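PDB 4HC5: Glyoxalase/bleomycin resistance protein/dioxygenase, which belongs to the vicinal oxygen chelate (glyoxalase/bleomycin resistance/dioxygenase) superfamily and may have dioxygenase activity, although its substrate is not established. Local coordinates for residues L28-Y31 against V32-G36. Residues are numbered along the deposited sequence; the frame is centred on the assembly and turned at random.
Sequences LDFY and VNTLG
The last turns of helix 24-34 bring F30 and Y31 against L35, and D29 against N33, just where the helix widens into a pi-type turn and the chain leaves helical angles at G36. The carbonyl oxygen of F30 takes two backbone N-H groups: L35 N, 3.0 Å from F30 O, arrives nearly along the C=O axis, whereas T34 N sits above the carbonyl plane. The bond from L35 N to F30 O, i to i+5, is the mark of a pi-type turn. CD1 of L35 touches both rings obliquely, lying 3.8 Å from F30 CE2 and also 3.8 Å from Y31 CD1. F30 reaches forward over this end because its CG stands anti to the backbone N (chi1 179°), and its CE1 meets the T34 methyl, CG2, 3.8 Å away. On the outer side, N33 ND2 donates to D29 OD1 at a short 2.5 Å; the acceptor is close to the amide plane, while the carboxylate is turned 73° from it. A water bridges T34 OG1 and, more weakly, D29 O. Inward, L28 and Y31 rest on strands 49-55 and 62-66, and Y31 OH is hydrogen-bonded to D122. With its positive phi (83°), G36 turns the chain from the helix into strand 38-46, the helix-to-strand connection beside a mixed four-stranded sheet in this member of the glyoxalase/bleomycin resistance superfamily.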
ATOM      1  N   LEU A  28      15.270  -5.507   5.775  1.00 18.74           N
ATOM      2  CA  LEU A  28      14.695  -6.659   6.486  1.00 18.34           C
ATOM      3  C   LEU A  28      15.037  -6.575   7.970  1.00 19.11           C
ATOM      4  O   LEU A  28      14.160  -6.839   8.835  1.00 20.74           O
ATOM      5  CB  LEU A  28      15.176  -7.979   5.920  1.00 21.78           C
ATOM      6  CG  LEU A  28      14.437  -8.527   4.708  1.00 22.29           C
ATOM      7  CD1 LEU A  28      15.216  -9.731   4.142  1.00 24.08           C
ATOM      8  CD2 LEU A  28      13.025  -8.981   5.200  1.00 20.83           C
ATOM      9  N   ASP A  29      16.297  -6.277   8.276  1.00 18.98           N
ATOM     10  CA  ASP A  29      16.681  -6.231   9.697  1.00 21.64           C
ATOM     11  C   ASP A  29      15.792  -5.224  10.433  1.00 22.94           C
ATOM     12  O   ASP A  29      15.322  -5.469  11.520  1.00 21.18           O
ATOM     13  CB  ASP A  29      18.140  -5.866   9.830  1.00 24.28           C
ATOM     14  CG  ASP A  29      18.695  -5.988  11.241  1.00 33.87           C
ATOM     15  OD1 ASP A  29      18.287  -6.848  12.079  1.00 38.11           O
ATOM     16  OD2 ASP A  29      19.632  -5.197  11.469  1.00 49.97           O
ATOM     17  N   PHE A  30      15.615  -4.062   9.843  1.00 18.54           N
ATOM     18  CA  PHE A  30      14.863  -2.995  10.443  1.00 18.04           C
ATOM     19  C   PHE A  30      13.373  -3.418  10.652  1.00 17.57           C
ATOM     20  O   PHE A  30      12.795  -3.311  11.723  1.00 17.49           O
ATOM     21  CB  PHE A  30      14.929  -1.718   9.643  1.00 17.93           C
ATOM     22  CG  PHE A  30      14.120  -0.608  10.251  1.00 18.92           C
ATOM     23  CD1 PHE A  30      14.590   0.129  11.335  1.00 20.86           C
ATOM     24  CD2 PHE A  30      12.893  -0.283   9.752  1.00 20.44           C
ATOM     25  CE1 PHE A  30      13.864   1.179  11.853  1.00 20.71           C
ATOM     26  CE2 PHE A  30      12.149   0.709  10.298  1.00 20.62           C
ATOM     27  CZ  PHE A  30      12.635   1.455  11.343  1.00 20.45           C
ATOM     28  N   TYR A  31      12.730  -3.809   9.561  1.00 16.86           N
ATOM     29  CA  TYR A  31      11.286  -4.136   9.612  1.00 16.57           C
ATOM     30  C   TYR A  31      11.039  -5.345  10.513  1.00 16.98           C
ATOM     31  O   TYR A  31      10.025  -5.336  11.209  1.00 18.03           O
ATOM     32  CB  TYR A  31      10.656  -4.330   8.196  1.00 16.88           C
ATOM     33  CG  TYR A  31      10.528  -2.993   7.521  1.00 16.59           C
ATOM     34  CD1 TYR A  31       9.373  -2.247   7.696  1.00 16.83           C
ATOM     35  CD2 TYR A  31      11.526  -2.431   6.804  1.00 16.16           C
ATOM     36  CE1 TYR A  31       9.241  -0.950   7.213  1.00 16.84           C
ATOM     37  CE2 TYR A  31      11.424  -1.126   6.281  1.00 16.43           C
ATOM     38  CZ  TYR A  31      10.297  -0.355   6.513  1.00 16.30           C
ATOM     39  OH  TYR A  31      10.158   0.938   6.094  1.00 16.89           O
ATOM     40  N   VAL A  32      11.885  -6.366  10.464  1.00 17.80           N
ATOM     41  CA  VAL A  32      11.675  -7.569  11.235  1.00 17.30           C
ATOM     42  C   VAL A  32      12.107  -7.307  12.727  1.00 20.71           C
ATOM     43  O   VAL A  32      11.315  -7.505  13.670  1.00 23.41           O
ATOM     44  CB  VAL A  32      12.404  -8.801  10.635  1.00 19.01           C
ATOM     45  CG1 VAL A  32      12.354 -10.009  11.615  1.00 22.45           C
ATOM     46  CG2 VAL A  32      11.803  -9.100   9.262  1.00 20.71           C
ATOM     47  N   ASN A  33      13.346  -6.904  12.932  1.00 20.41           N
ATOM     48  CA  ASN A  33      13.886  -6.827  14.308  1.00 20.77           C
ATOM     49  C   ASN A  33      13.525  -5.587  15.079  1.00 22.62           C
ATOM     50  O   ASN A  33      13.485  -5.571  16.280  1.00 29.31           O
ATOM     51  CB  ASN A  33      15.382  -7.069  14.244  1.00 24.16           C
ATOM     52  CG  ASN A  33      15.660  -8.446  13.775  1.00 26.73           C
ATOM     53  OD1 ASN A  33      15.004  -9.386  14.215  1.00 30.27           O
ATOM     54  ND2 ASN A  33      16.594  -8.574  12.822  1.00 34.90           N
ATOM     55  N   THR A  34      13.373  -4.489  14.371  1.00 18.34           N
ATOM     56  CA  THR A  34      13.000  -3.244  15.016  1.00 19.00           C
ATOM     57  C   THR A  34      11.468  -3.042  15.086  1.00 19.03           C
ATOM     58  O   THR A  34      10.934  -2.751  16.152  1.00 20.56           O
ATOM     59  CB  THR A  34      13.710  -2.009  14.468  1.00 18.55           C
ATOM     60  OG1 THR A  34      15.142  -2.160  14.626  1.00 25.31           O
ATOM     61  CG2 THR A  34      13.222  -0.682  15.143  1.00 22.11           C
ATOM     62  N   LEU A  35      10.776  -3.194  13.950  1.00 18.06           N
ATOM     63  CA  LEU A  35       9.322  -3.011  13.918  1.00 19.51           C
ATOM     64  C   LEU A  35       8.513  -4.229  14.280  1.00 19.17           C
ATOM     65  O   LEU A  35       7.310  -4.150  14.480  1.00 21.18           O
ATOM     66  CB  LEU A  35       8.805  -2.408  12.627  1.00 18.87           C
ATOM     67  CG  LEU A  35       9.346  -1.033  12.213  1.00 20.04           C
ATOM     68  CD1 LEU A  35       8.627  -0.530  10.963  1.00 20.24           C
ATOM     69  CD2 LEU A  35       9.299  -0.025  13.360  1.00 24.26           C
ATOM     70  N   GLY A  36       9.144  -5.374  14.307  1.00 21.36           N
ATOM     71  CA  GLY A  36       8.406  -6.589  14.686  1.00 19.00           C
ATOM     72  C   GLY A  36       7.604  -7.281  13.591  1.00 19.28           C
ATOM     73  O   GLY A  36       6.791  -8.178  13.861  1.00 22.46           O
TER
HETATM   74  O   HOH W   1      16.853  -3.724  13.433  1.00 40.43           O